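Local coordinates for 26S proteasome regulatory subunit rpn10 (Schizosaccharomyces pombe, PDB 2X5N), which protects ubiquitin chains against disassembly by deubiquitinating enzymes, and so promotes protein degradation by the 26S proteasome, at residues Q59-L64 and S73-L78; L95-R100 and Q107-F112; I7-S12 and D30-I35; G89-Q94 and I125-R130. All blocks are in the same frame, centred on the assembly; numbering follows the deposited sequence.

Contact 1 of 4, residues Q59-L64 and S73-L78; sequences QVLSTL and SAMHDL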
loop_
_atom_site.group_PDB
_atom_site.type_symbol
_atom_site.label_atom_id
_atom_site.label_comp_id
_atom_site.label_asym_id
_atom_site.label_seq_id
_atom_site.Cartn_x
_atom_site.Cartn_y
_atom_site.Cartn_z
ATOM N N GLN A 59 -4.927 -5.933 9.884
ATOM C CA GLN A 59 -6.274 -6.454 9.761
ATOM C C GLN A 59 -6.726 -6.379 8.318
ATOM O O GLN A 59 -6.475 -5.396 7.665
ATOM C CB GLN A 59 -7.250 -5.589 10.550
ATOM C CG GLN A 59 -6.922 -5.355 11.978
ATOM C CD GLN A 59 -7.080 -6.595 12.805
ATOM O OE1 GLN A 59 -8.107 -7.276 12.731
ATOM N NE2 GLN A 59 -6.082 -6.887 13.643
ATOM N N VAL A 60 -7.422 -7.399 7.829
ATOM C CA VAL A 60 -8.080 -7.290 6.549
ATOM C C VAL A 60 -9.410 -6.548 6.761
ATOM O O VAL A 60 -10.286 -7.026 7.478
ATOM C CB VAL A 60 -8.308 -8.669 5.896
ATOM C CG1 VAL A 60 -9.060 -8.499 4.581
ATOM C CG2 VAL A 60 -6.989 -9.391 5.702
ATOM N N LEU A 61 -9.531 -5.368 6.174
ATOM C CA LEU A 61 -10.745 -4.550 6.276
ATOM C C LEU A 61 -11.755 -4.821 5.180
ATOM O O LEU A 61 -12.951 -4.751 5.411
ATOM C CB LEU A 61 -10.378 -3.067 6.251
ATOM C CG LEU A 61 -9.521 -2.532 7.395
ATOM C CD1 LEU A 61 -9.413 -0.995 7.303
ATOM C CD2 LEU A 61 -10.010 -2.998 8.764
ATOM N N SER A 62 -11.269 -5.069 3.974
ATOM C CA SER A 62 -12.138 -5.406 2.866
ATOM C C SER A 62 -11.478 -6.449 2.023
ATOM O O SER A 62 -10.302 -6.312 1.666
ATOM C CB SER A 62 -12.418 -4.195 1.976
ATOM O OG SER A 62 -13.271 -4.572 0.897
ATOM N N THR A 63 -12.230 -7.493 1.697
ATOM C CA THR A 63 -11.760 -8.442 0.710
ATOM C C THR A 63 -11.806 -7.790 -0.680
ATOM O O THR A 63 -12.249 -6.656 -0.838
ATOM C CB THR A 63 -12.568 -9.736 0.741
ATOM O OG1 THR A 63 -13.953 -9.425 0.619
ATOM C CG2 THR A 63 -12.310 -10.499 2.060
ATOM N N LEU A 64 -11.311 -8.508 -1.680
ATOM C CA LEU A 64 -11.167 -7.971 -3.019
ATOM C C LEU A 64 -12.516 -7.549 -3.589
ATOM O O LEU A 64 -13.501 -8.283 -3.531
ATOM C CB LEU A 64 -10.496 -9.015 -3.902
ATOM C CG LEU A 64 -9.016 -9.247 -3.565
ATOM C CD1 LEU A 64 -8.520 -10.555 -4.178
ATOM C CD2 LEU A 64 -8.112 -8.114 -4.024
ATOM N N SER A 73 -16.675 2.250 4.194
ATOM C CA SER A 73 -17.407 1.733 5.346
ATOM C C SER A 73 -16.474 1.030 6.331
ATOM O O SER A 73 -16.659 1.162 7.534
ATOM C CB SER A 73 -18.481 0.751 4.916
ATOM O OG SER A 73 -19.461 1.412 4.151
ATOM N N ALA A 74 -15.474 0.293 5.823
ATOM C CA ALA A 74 -14.583 -0.457 6.704
ATOM C C ALA A 74 -13.623 0.463 7.453
ATOM O O ALA A 74 -13.175 0.133 8.554
ATOM C CB ALA A 74 -13.809 -1.524 5.935
ATOM N N MET A 75 -13.282 1.602 6.860
ATOM C CA MET A 75 -12.390 2.549 7.524
ATOM C C MET A 75 -13.123 3.432 8.534
ATOM O O MET A 75 -12.493 4.074 9.366
ATOM C CB MET A 75 -11.661 3.435 6.518
ATOM C CG MET A 75 -10.609 2.690 5.723
ATOM S SD MET A 75 -9.589 3.758 4.680
ATOM C CE MET A 75 -10.686 4.027 3.295
ATOM N N HIS A 76 -14.447 3.487 8.463
ATOM C CA HIS A 76 -15.183 4.322 9.386
ATOM C C HIS A 76 -14.976 3.805 10.787
ATOM O O HIS A 76 -15.135 2.601 11.034
ATOM C CB HIS A 76 -16.666 4.311 9.068
ATOM C CG HIS A 76 -17.431 5.303 9.876
ATOM N ND1 HIS A 76 -17.190 6.653 9.783
ATOM C CD2 HIS A 76 -18.377 5.151 10.831
ATOM C CE1 HIS A 76 -17.976 7.299 10.630
ATOM N NE2 HIS A 76 -18.711 6.410 11.274
ATOM N N ASP A 77 -14.664 4.707 11.713
ATOM C CA ASP A 77 -14.391 4.271 13.075
ATOM C C ASP A 77 -13.074 3.564 13.376
ATOM O O ASP A 77 -12.900 3.011 14.443
ATOM C CB ASP A 77 -15.617 3.773 13.889
ATOM C CG ASP A 77 -16.671 4.844 14.135
ATOM O OD1 ASP A 77 -16.368 6.052 14.065
ATOM O OD2 ASP A 77 -17.821 4.451 14.431
ATOM N N LEU A 78 -12.194 3.500 12.370
ATOM C CA LEU A 78 -10.967 2.723 12.485
ATOM C C LEU A 78 -10.041 3.400 13.477
ATOM O O LEU A 78 -9.753 4.573 13.341
ATOM C CB LEU A 78 -10.259 2.622 11.133
ATOM C CG LEU A 78 -9.000 1.771 11.104
ATOM C CD1 LEU A 78 -9.318 0.300 11.225
ATOM C CD2 LEU A 78 -8.237 2.017 9.822
#
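Next to L61, the residue that meets A74, M75 and L78, the S62 hydroxyl turns back onto its own strand: S62 OG donates to T63 O at 2.9 Å, in the plane of that carbonyl and on a lone pair. A serine suits this buried spot, being small and with a hydroxyl that finds its acceptor in the next residue's carbonyl. L61 and S62 both face L50 of strand 47-52, a classic beta bulge, and L61 turns its side chain to the helix. Its backbone meets A74 first, with L61 O 3.4 Å from A74 CB, and the two beta carbons, L61 CB and A74 CB, are 3.8 Å apart. The short side chain of A74 suits so close an approach. Beyond it the isobutyl group of L61 spreads: CD1 lies 4.2 Å from M75 CG and 4.1 Å from L78 CD2, while the other branch, CD2, faces L78 CD1. L78 reaches back because its CG stands opposite the backbone N (chi1 -177°), and because the type II turn from M75 to L78, with D77 at a positive phi of 74°, brings the chain back past the helix end. The contact thus joins the edge strand 60-63 to the end of helix 68-75; S62 also touches K70 and F71, and M75 and L78 continue inward to I9 of strand 3-9.

Contact 2 of 4, residues L95-R100 and Q107-F112; sequences LALKHR and QRIVAF
The guanidinium of R100 lies flat on the amide of Q107, their planes only 11° apart. On that face Q107 CG sits over the centre of the guanidinium, 3.7 Å above its plane, and R100 NH1 is 3.5 Å from Q107 CD; the two side chains cross at about a right angle. At the edge, in the plane of the guanidinium, lies L97 O, to which R100 NH1 donates at 3.0 Å. The same carbonyl accepts from R100 N, the two donors arriving from opposite faces of its plane, so the last turn of helix 86-98 is closed by backbone and side chain together. R100 NE donates to Q105 O, which ties the guanidinium to the loop as well. This loop returns the chain from the helix to strand 106-113 of the alpha/beta sheet of the VWA fold, and the helix then lies against that strand. With CG set away from its own carbonyl carbon (chi1 -77°), L97 turns CD1 toward the strand, 4.0 Å from I109 CG1 and 3.7 Å from R108 O. L97 CB also touches Q107 OE1 at 3.3 Å. A leucine in place of R100 would probably leave Q107 without its flat partner and both L97 O and Q105 O without a side-chain donor. The R108 side chain points away from the helix, to salt bridges with E3 and D139.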
loop_
_atom_site.group_PDB
_atom_site.type_symbol
_atom_site.label_atom_id
_atom_site.label_comp_id
_atom_site.label_asym_id
_atom_site.label_seq_id
_atom_site.Cartn_x
_atom_site.Cartn_y
_atom_site.Cartn_z
ATOM N N LEU A 95 -1.098 -13.879 1.889
ATOM C CA LEU A 95 -2.091 -14.896 2.207
ATOM C C LEU A 95 -3.472 -14.489 1.647
ATOM O O LEU A 95 -4.166 -15.298 1.030
ATOM C CB LEU A 95 -2.126 -15.130 3.726
ATOM C CG LEU A 95 -3.221 -16.060 4.277
ATOM C CD1 LEU A 95 -3.144 -17.447 3.661
ATOM C CD2 LEU A 95 -3.111 -16.149 5.776
ATOM N N ALA A 96 -3.855 -13.230 1.825
ATOM C CA ALA A 96 -5.130 -12.745 1.316
ATOM C C ALA A 96 -5.200 -12.883 -0.208
ATOM O O ALA A 96 -6.234 -13.304 -0.753
ATOM C CB ALA A 96 -5.337 -11.317 1.754
ATOM N N LEU A 97 -4.096 -12.558 -0.895
ATOM C CA LEU A 97 -4.081 -12.599 -2.346
ATOM C C LEU A 97 -4.246 -14.020 -2.886
ATOM O O LEU A 97 -4.711 -14.204 -4.000
ATOM C CB LEU A 97 -2.819 -11.948 -2.901
ATOM C CG LEU A 97 -2.849 -10.404 -2.874
ATOM C CD1 LEU A 97 -1.451 -9.826 -2.953
ATOM C CD2 LEU A 97 -3.726 -9.817 -3.988
ATOM N N LYS A 98 -3.891 -15.020 -2.090
ATOM C CA LYS A 98 -4.124 -16.417 -2.478
ATOM C C LYS A 98 -5.592 -16.772 -2.526
ATOM O O LYS A 98 -5.973 -17.765 -3.148
ATOM C CB LYS A 98 -3.466 -17.377 -1.477
ATOM C CG LYS A 98 -1.974 -17.314 -1.484
ATOM C CD LYS A 98 -1.316 -18.427 -0.679
ATOM C CE LYS A 98 0.161 -18.133 -0.591
ATOM N NZ LYS A 98 0.933 -19.275 -0.058
ATOM N N HIS A 99 -6.418 -16.005 -1.835
ATOM C CA HIS A 99 -7.840 -16.277 -1.803
ATOM C C HIS A 99 -8.561 -15.561 -2.937
ATOM O O HIS A 99 -9.779 -15.634 -3.027
ATOM C CB HIS A 99 -8.466 -15.861 -0.456
ATOM C CG HIS A 99 -7.950 -16.634 0.725
ATOM N ND1 HIS A 99 -7.635 -16.031 1.926
ATOM C CD2 HIS A 99 -7.697 -17.954 0.892
ATOM C CE1 HIS A 99 -7.208 -16.946 2.779
ATOM N NE2 HIS A 99 -7.236 -18.121 2.177
ATOM N N ARG A 100 -7.841 -14.849 -3.810
ATOM C CA ARG A 100 -8.514 -14.176 -4.918
ATOM C C ARG A 100 -9.276 -15.199 -5.736
ATOM O O ARG A 100 -8.769 -16.282 -6.030
ATOM C CB ARG A 100 -7.510 -13.398 -5.778
ATOM C CG ARG A 100 -6.629 -14.231 -6.695
ATOM C CD ARG A 100 -5.440 -13.390 -7.181
ATOM N NE ARG A 100 -4.609 -14.124 -8.131
ATOM C CZ ARG A 100 -3.776 -15.098 -7.799
ATOM N NH1 ARG A 100 -3.610 -15.424 -6.524
ATOM N NH2 ARG A 100 -3.094 -15.733 -8.740
ATOM N N GLN A 107 -0.616 -10.551 -8.927
ATOM C CA GLN A 107 -0.699 -10.185 -7.520
ATOM C C GLN A 107 0.150 -8.963 -7.217
ATOM O O GLN A 107 1.323 -8.898 -7.589
ATOM C CB GLN A 107 -0.248 -11.351 -6.655
ATOM C CG GLN A 107 -1.057 -12.646 -6.882
ATOM C CD GLN A 107 -0.572 -13.750 -5.972
ATOM O OE1 GLN A 107 -0.827 -13.713 -4.788
ATOM N NE2 GLN A 107 0.150 -14.710 -6.512
ATOM N N ARG A 108 -0.471 -7.982 -6.544
ATOM C CA ARG A 108 0.238 -6.752 -6.203
ATOM C C ARG A 108 -0.156 -6.285 -4.806
ATOM O O ARG A 108 -1.310 -6.406 -4.393
ATOM C CB ARG A 108 -0.065 -5.642 -7.221
ATOM C CG ARG A 108 0.622 -4.284 -6.915
ATOM C CD ARG A 108 0.373 -3.235 -8.021
ATOM N NE ARG A 108 1.051 -3.644 -9.242
ATOM C CZ ARG A 108 2.340 -3.478 -9.487
ATOM N NH1 ARG A 108 3.105 -2.760 -8.683
ATOM N NH2 ARG A 108 2.861 -4.033 -10.561
ATOM N N ILE A 109 0.813 -5.692 -4.122
ATOM C CA ILE A 109 0.609 -4.988 -2.866
ATOM C C ILE A 109 0.982 -3.527 -3.070
ATOM O O ILE A 109 2.023 -3.235 -3.643
ATOM C CB ILE A 109 1.508 -5.589 -1.749
ATOM C CG1 ILE A 109 1.062 -7.027 -1.488
ATOM C CG2 ILE A 109 1.455 -4.711 -0.495
ATOM C CD1 ILE A 109 1.986 -7.785 -0.567
ATOM N N VAL A 110 0.139 -2.606 -2.593
ATOM C CA VAL A 110 0.506 -1.177 -2.497
ATOM C C VAL A 110 0.442 -0.817 -1.019
ATOM O O VAL A 110 -0.623 -0.899 -0.436
ATOM C CB VAL A 110 -0.423 -0.264 -3.324
ATOM C CG1 VAL A 110 -0.032 1.190 -3.121
ATOM C CG2 VAL A 110 -0.309 -0.633 -4.786
ATOM N N ALA A 111 1.583 -0.490 -0.418
ATOM C CA ALA A 111 1.654 -0.257 1.009
ATOM C C ALA A 111 2.145 1.143 1.326
ATOM O O ALA A 111 3.135 1.613 0.749
ATOM C CB ALA A 111 2.596 -1.269 1.670
ATOM N N PHE A 112 1.499 1.763 2.299
ATOM C CA PHE A 112 1.934 3.026 2.856
ATOM C C PHE A 112 2.780 2.778 4.100
ATOM O O PHE A 112 2.424 1.964 4.947
ATOM C CB PHE A 112 0.732 3.857 3.273
ATOM C CG PHE A 112 -0.107 4.360 2.140
ATOM C CD1 PHE A 112 0.030 5.667 1.686
ATOM C CD2 PHE A 112 -1.053 3.535 1.532
ATOM C CE1 PHE A 112 -0.772 6.154 0.669
ATOM C CE2 PHE A 112 -1.853 4.022 0.510
ATOM C CZ PHE A 112 -1.722 5.337 0.088
#

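Contact 3 of 4, residues I7-S12 and D30-I35; sequences ILIDNS and DTVHMI
V32 presses against I9 more closely than carbon atoms usually meet: V32 CG2 is 3.5 Å from I9 CG2, the two side chains crossing at about a right angle. I9 holds CG1 between its backbone N and carbonyl carbon (chi1 59°), which leaves CG2 to face the helix. Packing eases toward I7, two residues back on the same face of the strand. Its CG2 is 4.2 Å from V32 CG2, and its longer branch crosses I35 obliquely and sets CD1 3.8 Å from I35 CG2. Beta-branched residues fit here: I7 offers two methyls, CG2 to V32 and CD1 to I35, while V32 and I35 meet the strand with methyls next to their own backbone. The opposite side of helix 24-42 is different in kind: D30 is exposed to solvent and H33, pointing away from the strand, stacks on Y68. Where the strand ends, polar groups take over. D10 OD1 accepts from S12 N and from S12 OG, both at 2.9 Å, the first an Asx turn, while D10 OD2 takes G114 N and S115 OG. This D-x-S sequence stands where the DxSxS motif of metal-binding VWA domains begins, although here W14 occupies the last position of that pattern. The axes of segments 7-9 and 30-35 run antiparallel (177°), 10.1 Å apart at closest approach, in the first two elements of the beta-alpha-beta crossover 3-9, 24-42, 47-52. Strand 3-9 lies between strands 47-52 and 106-113, with F71 of helix 68-75 touching I7 and V32, and helix 177-182 touching T31 and M34.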
loop_
_atom_site.group_PDB
_atom_site.type_symbol
_atom_site.label_atom_id
_atom_site.label_comp_id
_atom_site.label_asym_id
_atom_site.label_seq_id
_atom_site.Cartn_x
_atom_site.Cartn_y
_atom_site.Cartn_z
ATOM N N ILE A 7 -4.235 -3.112 -0.858
ATOM C CA ILE A 7 -3.798 -1.795 -0.428
ATOM C C ILE A 7 -3.692 -1.802 1.099
ATOM O O ILE A 7 -4.647 -2.104 1.784
ATOM C CB ILE A 7 -4.745 -0.667 -0.934
ATOM C CG1 ILE A 7 -4.835 -0.702 -2.475
ATOM C CG2 ILE A 7 -4.214 0.648 -0.449
ATOM C CD1 ILE A 7 -5.892 0.168 -3.090
ATOM N N LEU A 8 -2.493 -1.506 1.593
ATOM C CA LEU A 8 -2.162 -1.581 2.999
ATOM C C LEU A 8 -1.957 -0.175 3.534
ATOM O O LEU A 8 -1.032 0.538 3.106
ATOM C CB LEU A 8 -0.865 -2.371 3.203
ATOM C CG LEU A 8 -1.003 -3.898 3.284
ATOM C CD1 LEU A 8 -1.802 -4.478 2.103
ATOM C CD2 LEU A 8 0.369 -4.557 3.343
ATOM N N ILE A 9 -2.813 0.218 4.467
ATOM C CA ILE A 9 -2.733 1.545 5.077
ATOM C C ILE A 9 -2.056 1.459 6.432
ATOM O O ILE A 9 -2.218 0.490 7.177
ATOM C CB ILE A 9 -4.112 2.248 5.193
ATOM C CG1 ILE A 9 -5.140 1.464 6.031
ATOM C CG2 ILE A 9 -4.633 2.542 3.785
ATOM C CD1 ILE A 9 -6.350 2.268 6.308
ATOM N N ASP A 10 -1.266 2.480 6.718
ATOM C CA ASP A 10 -0.629 2.638 8.008
ATOM C C ASP A 10 -1.597 3.409 8.912
ATOM O O ASP A 10 -1.893 4.586 8.668
ATOM C CB ASP A 10 0.716 3.352 7.817
ATOM C CG ASP A 10 1.570 3.411 9.074
ATOM O OD1 ASP A 10 1.034 3.298 10.197
ATOM O OD2 ASP A 10 2.800 3.591 8.915
ATOM N N ASN A 11 -2.123 2.721 9.920
ATOM C CA ASN A 11 -2.955 3.362 10.954
ATOM C C ASN A 11 -2.265 3.319 12.312
ATOM O O ASN A 11 -2.935 3.191 13.343
ATOM C CB ASN A 11 -4.344 2.731 11.036
ATOM C CG ASN A 11 -4.301 1.290 11.465
ATOM O OD1 ASN A 11 -3.383 0.562 11.108
ATOM N ND2 ASN A 11 -5.325 0.851 12.205
ATOM N N SER A 12 -0.930 3.453 12.315
ATOM C CA SER A 12 -0.175 3.562 13.562
ATOM C C SER A 12 -0.252 4.965 14.152
ATOM O O SER A 12 -0.695 5.916 13.499
ATOM C CB SER A 12 1.295 3.188 13.356
ATOM O OG SER A 12 2.010 4.228 12.726
ATOM N N ASP A 30 -7.006 9.749 1.247
ATOM C CA ASP A 30 -7.343 10.300 -0.069
ATOM C C ASP A 30 -6.522 9.625 -1.202
ATOM O O ASP A 30 -7.010 9.402 -2.303
ATOM C CB ASP A 30 -7.096 11.817 -0.118
ATOM C CG ASP A 30 -8.144 12.632 0.645
ATOM O OD1 ASP A 30 -9.016 12.044 1.308
ATOM O OD2 ASP A 30 -8.092 13.883 0.576
ATOM N N THR A 31 -5.274 9.292 -0.920
ATOM C CA THR A 31 -4.404 8.612 -1.882
ATOM C C THR A 31 -4.898 7.183 -2.196
ATOM O O THR A 31 -4.795 6.703 -3.330
ATOM C CB THR A 31 -2.977 8.587 -1.356
ATOM O OG1 THR A 31 -2.615 9.922 -1.004
ATOM C CG2 THR A 31 -2.038 8.073 -2.397
ATOM N N VAL A 32 -5.455 6.507 -1.203
ATOM C CA VAL A 32 -6.017 5.172 -1.401
ATOM C C VAL A 32 -7.086 5.196 -2.506
ATOM O O VAL A 32 -7.134 4.312 -3.367
ATOM C CB VAL A 32 -6.618 4.630 -0.078
ATOM C CG1 VAL A 32 -7.424 3.338 -0.312
ATOM C CG2 VAL A 32 -5.503 4.364 0.937
ATOM N N HIS A 33 -7.932 6.213 -2.497
ATOM C CA HIS A 33 -9.016 6.285 -3.463
ATOM C C HIS A 33 -8.433 6.400 -4.870
ATOM O O HIS A 33 -8.925 5.794 -5.826
ATOM C CB HIS A 33 -9.962 7.453 -3.134
ATOM C CG HIS A 33 -11.313 7.334 -3.762
ATOM N ND1 HIS A 33 -12.393 8.129 -3.408
ATOM C CD2 HIS A 33 -11.810 6.503 -4.694
ATOM C CE1 HIS A 33 -13.465 7.778 -4.124
ATOM N NE2 HIS A 33 -13.129 6.778 -4.930
ATOM N N MET A 34 -7.362 7.180 -4.999
ATOM C CA MET A 34 -6.705 7.346 -6.293
ATOM C C MET A 34 -6.110 6.042 -6.814
ATOM O O MET A 34 -6.282 5.713 -7.981
ATOM C CB MET A 34 -5.661 8.485 -6.185
ATOM C CG MET A 34 -4.847 8.758 -7.431
ATOM S SD MET A 34 -3.478 7.623 -7.749
ATOM C CE MET A 34 -2.437 7.935 -6.333
ATOM N N ILE A 35 -5.417 5.310 -5.949
ATOM C CA ILE A 35 -4.820 4.020 -6.311
ATOM C C ILE A 35 -5.926 3.033 -6.724
ATOM O O ILE A 35 -5.829 2.343 -7.736
ATOM C CB ILE A 35 -4.026 3.439 -5.126
ATOM C CG1 ILE A 35 -2.825 4.308 -4.769
ATOM C CG2 ILE A 35 -3.529 2.026 -5.456
ATOM C CD1 ILE A 35 -1.810 4.445 -5.876
#

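Contact 4 of 4, residues G89-Q94 and I125-R130; sequences GIQIAQ and IRLAKR
L127 lies where Q91 and I90 meet helix 121-133, in the groove between two neighbouring helices on one side of the VWA sheet. Helices 86-98 and 121-133 run in broadly the same direction and come together through side-chain ends. The chain of Q91, extended beyond CG, crosses L127 at about a right angle and brings NE2 to 3.7 Å from L127 CD2, a contact that covers the apolar branch without any hydrogen bond. A glutamine suits this exposed rim, and a leucine the seam, its CD2 meeting both Q91 and I90. I90 approaches obliquely from the buried side, CD1 lying 3.9 Å from L127 CD2, but I90 has two conformers, so this packing is less certain. On the buried side I90 and A128 both touch F155 of helix 151-159. One turn on, Q94 spans what the apolar groups do not. Its OE1 is held by N134, and its NE2 donates to I90 O at 3.2 Å, a carbonyl that takes Q94 N on its opposite face. R130 NH2 forms a salt bridge with a sulfate, probably from the crystallisation liquor. A water finishes the link, accepting from Q94 NE2 at 2.8 Å and donating to L127 O at 2.9 Å.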
loop_
_atom_site.group_PDB
_atom_site.type_symbol
_atom_site.label_atom_id
_atom_site.label_comp_id
_atom_site.label_asym_id
_atom_site.label_seq_id
_atom_site.Cartn_x
_atom_site.Cartn_y
_atom_site.Cartn_z
ATOM N N GLY A 89 2.284 -7.372 7.895
ATOM C CA GLY A 89 1.291 -6.899 6.943
ATOM C C GLY A 89 1.517 -7.437 5.538
ATOM O O GLY A 89 0.566 -7.899 4.906
ATOM N N ILE A 90 2.733 -7.370 5.022
ATOM C CA ILE A 90 2.922 -7.822 3.659
ATOM C C ILE A 90 2.872 -9.353 3.561
ATOM O O ILE A 90 2.592 -9.887 2.493
ATOM C CB ILE A 90 4.201 -7.255 3.012
ATOM C CG1 ILE A 90 5.435 -7.712 3.779
ATOM C CG2 ILE A 90 4.134 -5.727 2.926
ATOM C CD1 ILE A 90 6.766 -7.327 3.098
ATOM N N GLN A 91 3.092 -10.061 4.670
ATOM C CA GLN A 91 2.864 -11.510 4.674
ATOM C C GLN A 91 1.372 -11.856 4.668
ATOM O O GLN A 91 0.924 -12.687 3.881
ATOM C CB GLN A 91 3.579 -12.139 5.862
ATOM C CG GLN A 91 5.064 -12.119 5.729
ATOM C CD GLN A 91 5.757 -12.839 6.855
ATOM O OE1 GLN A 91 5.215 -12.980 7.952
ATOM N NE2 GLN A 91 6.974 -13.309 6.589
ATOM N N ILE A 92 0.595 -11.199 5.530
ATOM C CA ILE A 92 -0.839 -11.420 5.567
ATOM C C ILE A 92 -1.474 -11.039 4.226
ATOM O O ILE A 92 -2.394 -11.701 3.744
ATOM C CB ILE A 92 -1.465 -10.664 6.733
ATOM C CG1 ILE A 92 -1.024 -11.283 8.072
ATOM C CG2 ILE A 92 -2.985 -10.653 6.643
ATOM C CD1 ILE A 92 -1.323 -10.419 9.285
ATOM N N ALA A 93 -0.967 -9.974 3.601
ATOM C CA ALA A 93 -1.469 -9.564 2.295
ATOM C C ALA A 93 -1.251 -10.650 1.267
ATOM O O ALA A 93 -2.099 -10.891 0.411
ATOM C CB ALA A 93 -0.784 -8.281 1.851
ATOM N N GLN A 94 -0.092 -11.302 1.302
ATOM C CA GLN A 94 0.142 -12.415 0.383
ATOM C C GLN A 94 -0.823 -13.575 0.624
ATOM O O GLN A 94 -1.304 -14.198 -0.328
ATOM C CB GLN A 94 1.578 -12.885 0.488
ATOM C CG GLN A 94 2.525 -11.876 -0.149
ATOM C CD GLN A 94 3.950 -12.309 -0.023
ATOM O OE1 GLN A 94 4.411 -13.204 -0.754
ATOM N NE2 GLN A 94 4.685 -11.681 0.891
ATOM N N ILE A 125 15.087 -7.677 3.352
ATOM C CA ILE A 125 15.536 -8.229 2.078
ATOM C C ILE A 125 14.998 -9.641 1.891
ATOM O O ILE A 125 14.597 -10.009 0.791
ATOM C CB ILE A 125 17.067 -8.237 1.950
ATOM C CG1 ILE A 125 17.617 -6.808 2.007
ATOM C CG2 ILE A 125 17.480 -8.920 0.656
ATOM C CD1 ILE A 125 16.950 -5.848 1.049
ATOM N N ARG A 126 14.993 -10.433 2.956
ATOM C CA ARG A 126 14.359 -11.740 2.921
ATOM C C ARG A 126 12.894 -11.618 2.505
ATOM O O ARG A 126 12.428 -12.392 1.674
ATOM C CB ARG A 126 14.428 -12.423 4.285
ATOM C CG ARG A 126 15.807 -12.980 4.621
ATOM C CD ARG A 126 15.804 -13.658 5.980
ATOM N NE ARG A 126 17.139 -14.099 6.365
ATOM C CZ ARG A 126 17.477 -14.501 7.586
ATOM N NH1 ARG A 126 16.575 -14.516 8.559
ATOM N NH2 ARG A 126 18.722 -14.884 7.835
ATOM N N LEU A 127 12.178 -10.646 3.084
ATOM C CA LEU A 127 10.773 -10.397 2.732
ATOM C C LEU A 127 10.653 -10.137 1.215
ATOM O O LEU A 127 9.798 -10.719 0.530
ATOM C CB LEU A 127 10.221 -9.218 3.545
ATOM C CG LEU A 127 9.834 -9.499 5.000
ATOM C CD1 LEU A 127 9.769 -8.203 5.812
ATOM C CD2 LEU A 127 8.500 -10.237 5.090
ATOM N N ALA A 128 11.508 -9.257 0.704
ATOM C CA ALA A 128 11.464 -8.837 -0.688
ATOM C C ALA A 128 11.747 -9.993 -1.646
ATOM O O ALA A 128 11.069 -10.168 -2.646
ATOM C CB ALA A 128 12.476 -7.722 -0.912
ATOM N N LYS A 129 12.766 -10.781 -1.342
ATOM C CA LYS A 129 13.148 -11.851 -2.235
ATOM C C LYS A 129 12.103 -12.945 -2.232
ATOM O O LYS A 129 11.876 -13.581 -3.251
ATOM C CB LYS A 129 14.523 -12.413 -1.865
ATOM C CG LYS A 129 15.665 -11.444 -2.148
ATOM C CD LYS A 129 17.025 -12.123 -2.078
ATOM C CE LYS A 129 18.109 -11.227 -2.652
ATOM N NZ LYS A 129 19.447 -11.875 -2.658
ATOM N N ARG A 130 11.469 -13.155 -1.079
ATOM C CA ARG A 130 10.343 -14.066 -0.993
ATOM C C ARG A 130 9.164 -13.571 -1.856
ATOM O O ARG A 130 8.591 -14.382 -2.592
ATOM C CB ARG A 130 9.922 -14.280 0.479
ATOM C CG ARG A 130 8.752 -15.232 0.686
ATOM C CD ARG A 130 9.095 -16.655 0.245
ATOM N NE ARG A 130 10.151 -17.245 1.065
ATOM C CZ ARG A 130 10.658 -18.460 0.879
ATOM N NH1 ARG A 130 10.206 -19.236 -0.097
ATOM N NH2 ARG A 130 11.622 -18.897 1.671
HETATM O O HOH W 1 7.383 -11.886 1.745
#

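Overall arrangement
Contact 3 is the core of the set: all of its touching residues are buried, and only branched hydrocarbon chains meet across it. Contacts 1, 2 and 4 lie farther out, partly buried, and in the last two polar groups join in, as a stacked guanidinium and amide in one and a bridging water in the other. Contacts 2 and 4 share helix 86-98, which I109 touches from the sheet through A93. Contacts 2 and 3 are tied by the neighbouring strands 106-113 and 3-9, where L8 makes backbone hydrogen bonds with V110 and F112. Contact 1 lays the end of helix 68-75 on edge strand 60-63, yet M75 and L78 reach I9, and L64 touches R100.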